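Local coordinates for protein Lys-gingipain W83 (Porphyromonas gingivalis, PDB 3M1H) that cleaves proteins strictly after lysine as a secreted cysteine protease and also carries adhesin modules, of which this calcium-binding K3 jelly-roll domain is one, at residues E8-G13 with I48-A53; Q62-Y67 with F157-C162; L81-C86 with I168-V173. All coordinates share one frame; numbering follows the deposited sequence.

All three contacts lie within one cleaved adhesin domain, built as a jelly roll of two main antiparallel sheets. Contact 3 is the buried one: strands 79-87 and 167-177 pair inside one sheet and turn apolar side chains toward the other. Contact 2 pairs strands 65-69 and 154-160 of that second sheet and is only partly buried, with a salt bridge on its more exposed face. Contact 1, also partly buried, joins a loop to the residues leading into strand 50-53, largely through a metal. Contacts 1 and 3 share that calcium ion and one of its waters; contact 2 supplies a ligand to a different calcium. Ser52 of contact 1 reaches Asn66 and His159 of contact 2.

Contact 1 of 3, residues E8-G13 with I48-A53; sequences EDFENG and ICVSSA. With CA (calcium ion), chain F.
A calcium site joins segments 8-13 and 48-53, with Glu11 and Ile48 meeting directly beside the ion. Ile48 O binds the calcium at 2.3 Å, the Glu11 carboxylate adds OE2, and Asp9 contributes its backbone O. A water, Ser46 OG and both carboxylate oxygens of Asp171 complete the shell. Glu11 OE2 and Ile48 O lie 3.1 Å apart, two acceptors brought close by the ion they share. Glu11 OE2 has a second task, accepting the N-H of Ile48 at 3.1 Å on the syn side of the carboxylate, while OE1 takes a weak bond from the same N-H. Although the CB of Glu11 points away from Ile48, a bend at chi2 (-58°) folds the carboxylate back to it. Ile48 itself leans on the loop, its CG2 placed 3.1 Å from Phe10 O.

In this jelly-roll adhesin domain the loop follows strand 4-8 and strand 50-53 belongs to the same sheet, so the metal ties a turn to the residues leading into a sheet strand. The turn is shaped by its own polar groups. Asp9 OD1 accepts from Glu11 N at 3.0 Å, from above the carboxylate plane, making an Asx turn; Glu8 OE2 accepts from Phe10 N; and a type I turn from Phe10 to Gly13 is closed by Gly13 N bonding to Phe10 O.

Beyond the metal the contact turns apolar. Val50 CG1 sits over one face of the Phe10 ring, 3.8 Å from its centroid and 11° off the normal, a CH-pi contact. Glu8 CG covers the opposite face, so the ring is held between an aliphatic carbon of its own segment and one of the strand, while Trp18 meets it edge-to-face.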
# COMPACT_ATOMS: atom_id res chain seq x y z
N GLU A 8 -10.95 6.95 -0.75
CA GLU A 8 -11.15 5.51 -0.75
C GLU A 8 -10.84 4.89 0.61
O GLU A 8 -9.69 4.95 1.13
CB GLU A 8 -10.28 4.86 -1.81
CG GLU A 8 -10.56 3.38 -1.97
CD GLU A 8 -12.06 3.10 -2.11
OE1 GLU A 8 -12.68 3.74 -2.99
OE2 GLU A 8 -12.57 2.27 -1.34
N ASP A 9 -11.86 4.24 1.17
CA ASP A 9 -11.79 3.61 2.48
C ASP A 9 -11.63 2.09 2.41
O ASP A 9 -11.53 1.44 3.43
CB ASP A 9 -13.00 4.00 3.39
CG ASP A 9 -14.34 3.63 2.79
OD1 ASP A 9 -14.41 2.75 1.90
OD2 ASP A 9 -15.34 4.26 3.26
N PHE A 10 -11.69 1.55 1.21
CA PHE A 10 -11.56 0.11 0.93
C PHE A 10 -12.64 -0.77 1.55
O PHE A 10 -12.51 -2.00 1.53
CB PHE A 10 -10.13 -0.41 1.26
CG PHE A 10 -9.08 0.31 0.46
CD1 PHE A 10 -8.83 -0.05 -0.85
CD2 PHE A 10 -8.38 1.36 1.00
CE1 PHE A 10 -7.90 0.62 -1.65
CE2 PHE A 10 -7.45 2.05 0.21
CZ PHE A 10 -7.21 1.68 -1.10
N GLU A 11 -13.73 -0.17 2.04
CA GLU A 11 -14.73 -0.96 2.74
C GLU A 11 -15.52 -1.87 1.80
O GLU A 11 -16.09 -2.87 2.26
CB GLU A 11 -15.63 -0.06 3.56
CG GLU A 11 -14.88 0.69 4.66
CD GLU A 11 -14.14 -0.22 5.64
OE1 GLU A 11 -14.72 -1.23 6.12
OE2 GLU A 11 -12.96 0.07 5.98
N ASN A 12 -15.51 -1.57 0.50
CA ASN A 12 -15.98 -2.51 -0.51
C ASN A 12 -14.91 -3.23 -1.31
O ASN A 12 -15.13 -3.68 -2.44
CB ASN A 12 -16.97 -1.78 -1.42
CG ASN A 12 -18.16 -1.28 -0.64
OD1 ASN A 12 -18.87 -2.08 -0.03
ND2 ASN A 12 -18.33 0.02 -0.58
N GLY A 13 -13.74 -3.39 -0.69
CA GLY A 13 -12.59 -3.99 -1.38
C GLY A 13 -11.86 -2.97 -2.23
O GLY A 13 -12.14 -1.78 -2.18
N ILE A 48 -11.93 -2.70 6.96
CA ILE A 48 -11.10 -3.17 5.84
C ILE A 48 -9.95 -2.23 5.53
O ILE A 48 -10.11 -1.02 5.49
CB ILE A 48 -11.92 -3.32 4.53
CG1 ILE A 48 -13.24 -4.05 4.78
CG2 ILE A 48 -11.06 -3.98 3.42
CD1 ILE A 48 -13.07 -5.31 5.43
N CYS A 49 -8.80 -2.83 5.23
CA CYS A 49 -7.70 -2.13 4.61
C CYS A 49 -7.09 -3.03 3.53
O CYS A 49 -7.47 -4.21 3.40
CB CYS A 49 -6.65 -1.74 5.66
SG CYS A 49 -5.86 -3.14 6.49
N VAL A 50 -6.17 -2.47 2.73
CA VAL A 50 -5.58 -3.20 1.62
C VAL A 50 -4.14 -3.44 1.99
O VAL A 50 -3.51 -2.56 2.58
CB VAL A 50 -5.77 -2.47 0.28
CG1 VAL A 50 -5.04 -1.11 0.26
CG2 VAL A 50 -5.38 -3.38 -0.89
N SER A 51 -3.64 -4.65 1.66
CA SER A 51 -2.39 -5.15 2.24
C SER A 51 -1.55 -5.88 1.22
O SER A 51 -2.09 -6.50 0.29
CB SER A 51 -2.72 -6.09 3.40
OG SER A 51 -3.67 -5.48 4.29
N SER A 52 -0.23 -5.84 1.41
CA SER A 52 0.70 -6.58 0.55
C SER A 52 1.76 -7.28 1.42
O SER A 52 2.20 -6.73 2.39
CB SER A 52 1.31 -5.65 -0.47
OG SER A 52 2.34 -6.26 -1.29
N ALA A 53 2.12 -8.50 1.02
CA ALA A 53 2.96 -9.38 1.85
C ALA A 53 4.41 -9.44 1.43
O ALA A 53 4.73 -9.61 0.26
CB ALA A 53 2.40 -10.82 1.85
CA CA F . -10.90 1.14 5.72
O HOH W 1 -11.61 3.34 6.29

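Contact 2 of 3, residues Q62-Y67 with F157-C162; sequences QNPDNY and FRHFGC. With CA (calcium ion), chain E.
Asn66 and His159 form an antiparallel hydrogen-bonded pair, with Asn66 N bonding to His159 O at 3.0 Å and His159 N to Asn66 O at 2.9 Å. Their side chains share one face of the sheet. There Asn66 OD1 binds a calcium ion at 2.4 Å, alongside Asp22, Asp24, Asp26 and Asn28, while Asn66 ND2 and His159 ND1 are both hydrogen-bonded to Ser52 OG. His159 NE2 is bonded to Glu95, and Pro64 CG makes a CH-pi contact over the imidazole face, offset toward its rim.

On the other face Arg158 grips Asp65 side-on: NE reaches OD1 at 2.8 Å and NH2 reaches OD2 at 3.1 Å. Both oxygens lie near the guanidinium plane, though the carboxylate is turned 36° from it. The extended Arg158 chain runs alongside Tyr67, its CG over the centre of the phenol ring, and the guanidinium is layered between Tyr67 OH and Phe160 CD1. NH1 bonds to Tyr100 OH.

Past the paired strands, one water donates to both Pro64 O and Cys162 O. With each Arg158 nitrogen given a partner and its flat group covered on two sides, the arginine's rotation should be well fixed and its charge directed at Asp65.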
# COMPACT_ATOMS: atom_id res chain seq x y z
N GLN A 62 8.14 -13.87 0.82
CA GLN A 62 7.82 -13.46 -0.54
C GLN A 62 8.79 -12.36 -0.98
O GLN A 62 9.48 -11.74 -0.15
CB GLN A 62 6.38 -12.90 -0.58
CG GLN A 62 5.38 -13.79 0.02
CD GLN A 62 5.26 -15.10 -0.74
OE1 GLN A 62 5.20 -15.11 -1.97
NE2 GLN A 62 5.23 -16.19 -0.01
N ASN A 63 8.86 -12.13 -2.29
CA ASN A 63 9.66 -11.06 -2.88
C ASN A 63 8.77 -10.13 -3.69
O ASN A 63 8.79 -10.12 -4.92
CB ASN A 63 10.77 -11.67 -3.73
CG ASN A 63 11.76 -12.45 -2.87
OD1 ASN A 63 12.66 -11.88 -2.26
ND2 ASN A 63 11.53 -13.75 -2.76
N PRO A 64 7.96 -9.33 -2.98
CA PRO A 64 6.96 -8.53 -3.68
C PRO A 64 7.55 -7.43 -4.54
O PRO A 64 8.57 -6.80 -4.19
CB PRO A 64 6.10 -7.96 -2.53
CG PRO A 64 7.05 -7.93 -1.34
CD PRO A 64 7.85 -9.19 -1.51
N ASP A 65 6.90 -7.21 -5.68
CA ASP A 65 7.01 -5.96 -6.42
C ASP A 65 5.58 -5.72 -6.90
O ASP A 65 5.23 -6.01 -8.05
CB ASP A 65 8.04 -6.03 -7.57
CG ASP A 65 8.28 -4.66 -8.22
OD1 ASP A 65 7.63 -3.66 -7.86
OD2 ASP A 65 9.13 -4.54 -9.11
N ASN A 66 4.77 -5.24 -5.96
CA ASN A 66 3.33 -5.12 -6.14
C ASN A 66 2.92 -3.67 -6.16
O ASN A 66 3.23 -2.92 -5.25
CB ASN A 66 2.60 -5.80 -4.98
CG ASN A 66 2.87 -7.27 -4.85
OD1 ASN A 66 3.30 -7.95 -5.81
ND2 ASN A 66 2.61 -7.80 -3.66
N TYR A 67 2.18 -3.27 -7.19
CA TYR A 67 1.61 -1.91 -7.28
C TYR A 67 0.11 -1.93 -7.08
O TYR A 67 -0.58 -2.86 -7.49
CB TYR A 67 1.87 -1.24 -8.63
CG TYR A 67 3.31 -1.13 -9.07
CD1 TYR A 67 3.90 0.11 -9.22
CD2 TYR A 67 4.07 -2.26 -9.42
CE1 TYR A 67 5.22 0.24 -9.68
CE2 TYR A 67 5.40 -2.12 -9.88
CZ TYR A 67 5.96 -0.87 -10.00
OH TYR A 67 7.26 -0.66 -10.47
N PHE A 157 1.04 3.07 -5.37
CA PHE A 157 1.66 2.59 -4.14
C PHE A 157 2.37 1.28 -4.47
O PHE A 157 1.78 0.35 -5.00
CB PHE A 157 0.58 2.32 -3.07
CG PHE A 157 -0.23 3.54 -2.72
CD1 PHE A 157 0.17 4.38 -1.68
CD2 PHE A 157 -1.38 3.85 -3.43
CE1 PHE A 157 -0.58 5.50 -1.38
CE2 PHE A 157 -2.12 4.98 -3.14
CZ PHE A 157 -1.71 5.79 -2.11
N ARG A 158 3.65 1.21 -4.16
CA ARG A 158 4.48 0.08 -4.56
C ARG A 158 5.13 -0.55 -3.36
O ARG A 158 5.81 0.12 -2.64
CB ARG A 158 5.56 0.55 -5.50
CG ARG A 158 6.36 -0.56 -6.14
CD ARG A 158 7.48 0.02 -6.96
NE ARG A 158 8.40 -1.01 -7.47
CZ ARG A 158 9.67 -0.80 -7.82
NH1 ARG A 158 10.22 0.40 -7.75
NH2 ARG A 158 10.39 -1.82 -8.28
N HIS A 159 4.91 -1.84 -3.14
CA HIS A 159 5.55 -2.61 -2.07
C HIS A 159 6.62 -3.45 -2.75
O HIS A 159 6.29 -4.25 -3.62
CB HIS A 159 4.53 -3.53 -1.44
CG HIS A 159 5.04 -4.31 -0.26
ND1 HIS A 159 4.54 -5.55 0.07
CD2 HIS A 159 5.99 -4.04 0.68
CE1 HIS A 159 5.11 -5.99 1.18
NE2 HIS A 159 6.00 -5.09 1.57
N PHE A 160 7.90 -3.22 -2.41
CA PHE A 160 8.99 -3.84 -3.20
C PHE A 160 10.28 -3.81 -2.43
O PHE A 160 10.36 -3.18 -1.42
CB PHE A 160 9.17 -3.09 -4.52
CG PHE A 160 9.84 -1.75 -4.37
CD1 PHE A 160 11.14 -1.57 -4.83
CD2 PHE A 160 9.20 -0.68 -3.75
CE1 PHE A 160 11.76 -0.34 -4.72
CE2 PHE A 160 9.82 0.56 -3.64
CZ PHE A 160 11.11 0.72 -4.11
N GLY A 161 11.30 -4.47 -2.96
CA GLY A 161 12.64 -4.32 -2.40
C GLY A 161 12.68 -4.68 -0.93
O GLY A 161 13.32 -3.99 -0.13
N CYS A 162 11.97 -5.73 -0.55
CA CYS A 162 12.01 -6.24 0.81
C CYS A 162 11.48 -7.67 0.84
O CYS A 162 10.78 -8.11 -0.09
CB CYS A 162 11.24 -5.38 1.81
SG CYS A 162 9.48 -5.20 1.39
CA CA E . 3.58 -10.20 -6.42
O HOH W 2 10.77 -7.80 -2.77
O HOH W 3 11.50 -5.98 -5.49
O HOH W 4 4.37 -10.69 -4.24

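Contact 3 of 3, residues L81-C86 with I168-V173; sequences LTFWVC and INLDDV. With CA (calcium ion), chain F.
Trp84 and Asp171 exchange backbone bonds as an antiparallel hydrogen-bonded pair, Trp84 N to Asp171 O at 3.0 Å and Asp171 N to Trp84 O at 2.9 Å. Two residues along, Cys86 and Asn169 do the same, and between them Val85 faces Leu170 as a non-hydrogen-bonded pair. The face bearing Val85 and Leu170 looks into the jelly-roll core. On it Val85 CG2 meets Ile168 CD1 at 3.8 Å; further along, Leu81 CD1 meets Val173 CG1 at 3.7 Å, while Phe83 packs edge-to-face with Phe157 of the other sheet.

The opposite face is more mixed. Asn169 ND2 donates to Cys86 SG at 3.4 Å, nearly straight (167°) and with the sulfur close to the amide plane. The amide is steadied by further bonds, from OD1 to Ser51 OG and from ND2 to Gln88 OE1. Trp84 CD1 touches Asp172 CB at 3.6 Å, and the indole and carboxylate planes stand 82° apart.

Strand 4-8 meets a G1 beta bulge here, with Asp172, at positive phi (53°), and Val173 set against the single residue Glu8. Just before it, Asp171 turns its carboxylate away from strand 79-87 and binds calcium with both OD1 (2.5 Å) and OD2. Asp172 works one shell out: its OD1 accepts from a water that is itself a ligand of the ion, and its OD2 bonds to His44 ND1, whose ring stacks on Trp84. Another water links Asp172 O and Thr82 OG1.

The chemistry thus divides by face: one joins the strands to the core through apolar contacts, while the other carries Asp171 to the ion directly and Asp172 through a water; the calcium would be expected to offset much of the negative charge gathered there.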
# COMPACT_ATOMS: atom_id res chain seq x y z
N LEU A 81 -2.06 14.33 -1.76
CA LEU A 81 -2.40 12.98 -1.35
C LEU A 81 -2.18 12.86 0.14
O LEU A 81 -1.09 13.21 0.64
CB LEU A 81 -1.51 11.96 -2.07
CG LEU A 81 -1.47 10.52 -1.57
CD1 LEU A 81 -2.78 9.82 -1.84
CD2 LEU A 81 -0.31 9.71 -2.21
N THR A 82 -3.16 12.29 0.85
CA THR A 82 -2.94 11.76 2.19
C THR A 82 -3.44 10.33 2.25
O THR A 82 -4.35 9.93 1.53
CB THR A 82 -3.64 12.57 3.31
OG1 THR A 82 -5.06 12.55 3.11
CG2 THR A 82 -3.20 14.02 3.31
N PHE A 83 -2.79 9.57 3.11
CA PHE A 83 -3.12 8.16 3.30
C PHE A 83 -2.59 7.70 4.63
O PHE A 83 -1.71 8.36 5.23
CB PHE A 83 -2.62 7.29 2.14
CG PHE A 83 -1.11 7.24 1.99
CD1 PHE A 83 -0.36 6.28 2.65
CD2 PHE A 83 -0.45 8.19 1.23
CE1 PHE A 83 1.04 6.24 2.51
CE2 PHE A 83 0.96 8.13 1.08
CZ PHE A 83 1.67 7.18 1.73
N TRP A 84 -3.07 6.54 5.07
CA TRP A 84 -2.61 5.93 6.30
C TRP A 84 -1.94 4.59 6.02
O TRP A 84 -2.41 3.81 5.15
CB TRP A 84 -3.77 5.75 7.27
CG TRP A 84 -4.40 7.04 7.73
CD1 TRP A 84 -5.28 7.82 7.04
CD2 TRP A 84 -4.21 7.65 9.00
NE1 TRP A 84 -5.65 8.91 7.83
CE2 TRP A 84 -5.02 8.81 9.03
CE3 TRP A 84 -3.45 7.33 10.11
CZ2 TRP A 84 -5.06 9.64 10.15
CZ3 TRP A 84 -3.48 8.16 11.22
CH2 TRP A 84 -4.29 9.31 11.21
N VAL A 85 -0.86 4.32 6.76
CA VAL A 85 -0.04 3.13 6.55
C VAL A 85 0.32 2.52 7.88
O VAL A 85 0.52 3.26 8.86
CB VAL A 85 1.21 3.44 5.71
CG1 VAL A 85 2.11 4.49 6.38
CG2 VAL A 85 2.02 2.19 5.42
N CYS A 86 0.37 1.19 7.96
CA CYS A 86 0.97 0.54 9.10
C CYS A 86 1.56 -0.80 8.72
O CYS A 86 1.21 -1.39 7.68
CB CYS A 86 -0.04 0.37 10.25
SG CYS A 86 -1.27 -0.96 10.08
N ILE A 168 2.37 -5.07 4.80
CA ILE A 168 2.12 -3.63 4.86
C ILE A 168 0.63 -3.38 4.58
O ILE A 168 0.05 -4.03 3.70
CB ILE A 168 3.06 -2.83 3.96
CG1 ILE A 168 2.82 -1.33 4.16
CG2 ILE A 168 2.93 -3.20 2.49
CD1 ILE A 168 3.98 -0.49 3.55
N ASN A 169 0.04 -2.45 5.32
CA ASN A 169 -1.36 -2.08 5.17
C ASN A 169 -1.51 -0.61 4.78
O ASN A 169 -0.75 0.24 5.25
CB ASN A 169 -2.11 -2.26 6.47
CG ASN A 169 -2.11 -3.65 6.99
OD1 ASN A 169 -2.22 -4.61 6.25
ND2 ASN A 169 -2.06 -3.78 8.31
N LEU A 170 -2.52 -0.32 3.95
CA LEU A 170 -2.85 1.01 3.50
C LEU A 170 -4.36 1.22 3.71
O LEU A 170 -5.14 0.28 3.52
CB LEU A 170 -2.49 1.11 2.02
CG LEU A 170 -2.90 2.33 1.22
CD1 LEU A 170 -2.15 3.59 1.68
CD2 LEU A 170 -2.68 2.06 -0.28
N ASP A 171 -4.74 2.44 4.07
CA ASP A 171 -6.19 2.75 4.21
C ASP A 171 -6.38 4.25 4.03
O ASP A 171 -5.45 5.06 4.09
CB ASP A 171 -6.69 2.24 5.56
CG ASP A 171 -8.23 1.95 5.61
OD1 ASP A 171 -8.91 2.19 4.61
OD2 ASP A 171 -8.68 1.43 6.68
N ASP A 172 -7.65 4.63 3.80
CA ASP A 172 -8.07 6.03 3.85
C ASP A 172 -7.21 6.94 2.94
O ASP A 172 -6.60 7.91 3.38
CB ASP A 172 -8.14 6.50 5.30
CG ASP A 172 -9.30 5.89 6.07
OD1 ASP A 172 -10.32 5.53 5.44
OD2 ASP A 172 -9.21 5.80 7.30
N VAL A 173 -7.19 6.58 1.66
CA VAL A 173 -6.49 7.35 0.62
C VAL A 173 -7.37 8.50 0.17
O VAL A 173 -8.45 8.27 -0.33
CB VAL A 173 -6.16 6.45 -0.56
CG1 VAL A 173 -5.48 7.26 -1.69
CG2 VAL A 173 -5.25 5.28 -0.14
CA CA F . -10.90 1.14 5.72
O HOH W 5 -6.07 10.41 4.50
O HOH W 1 -11.61 3.34 6.29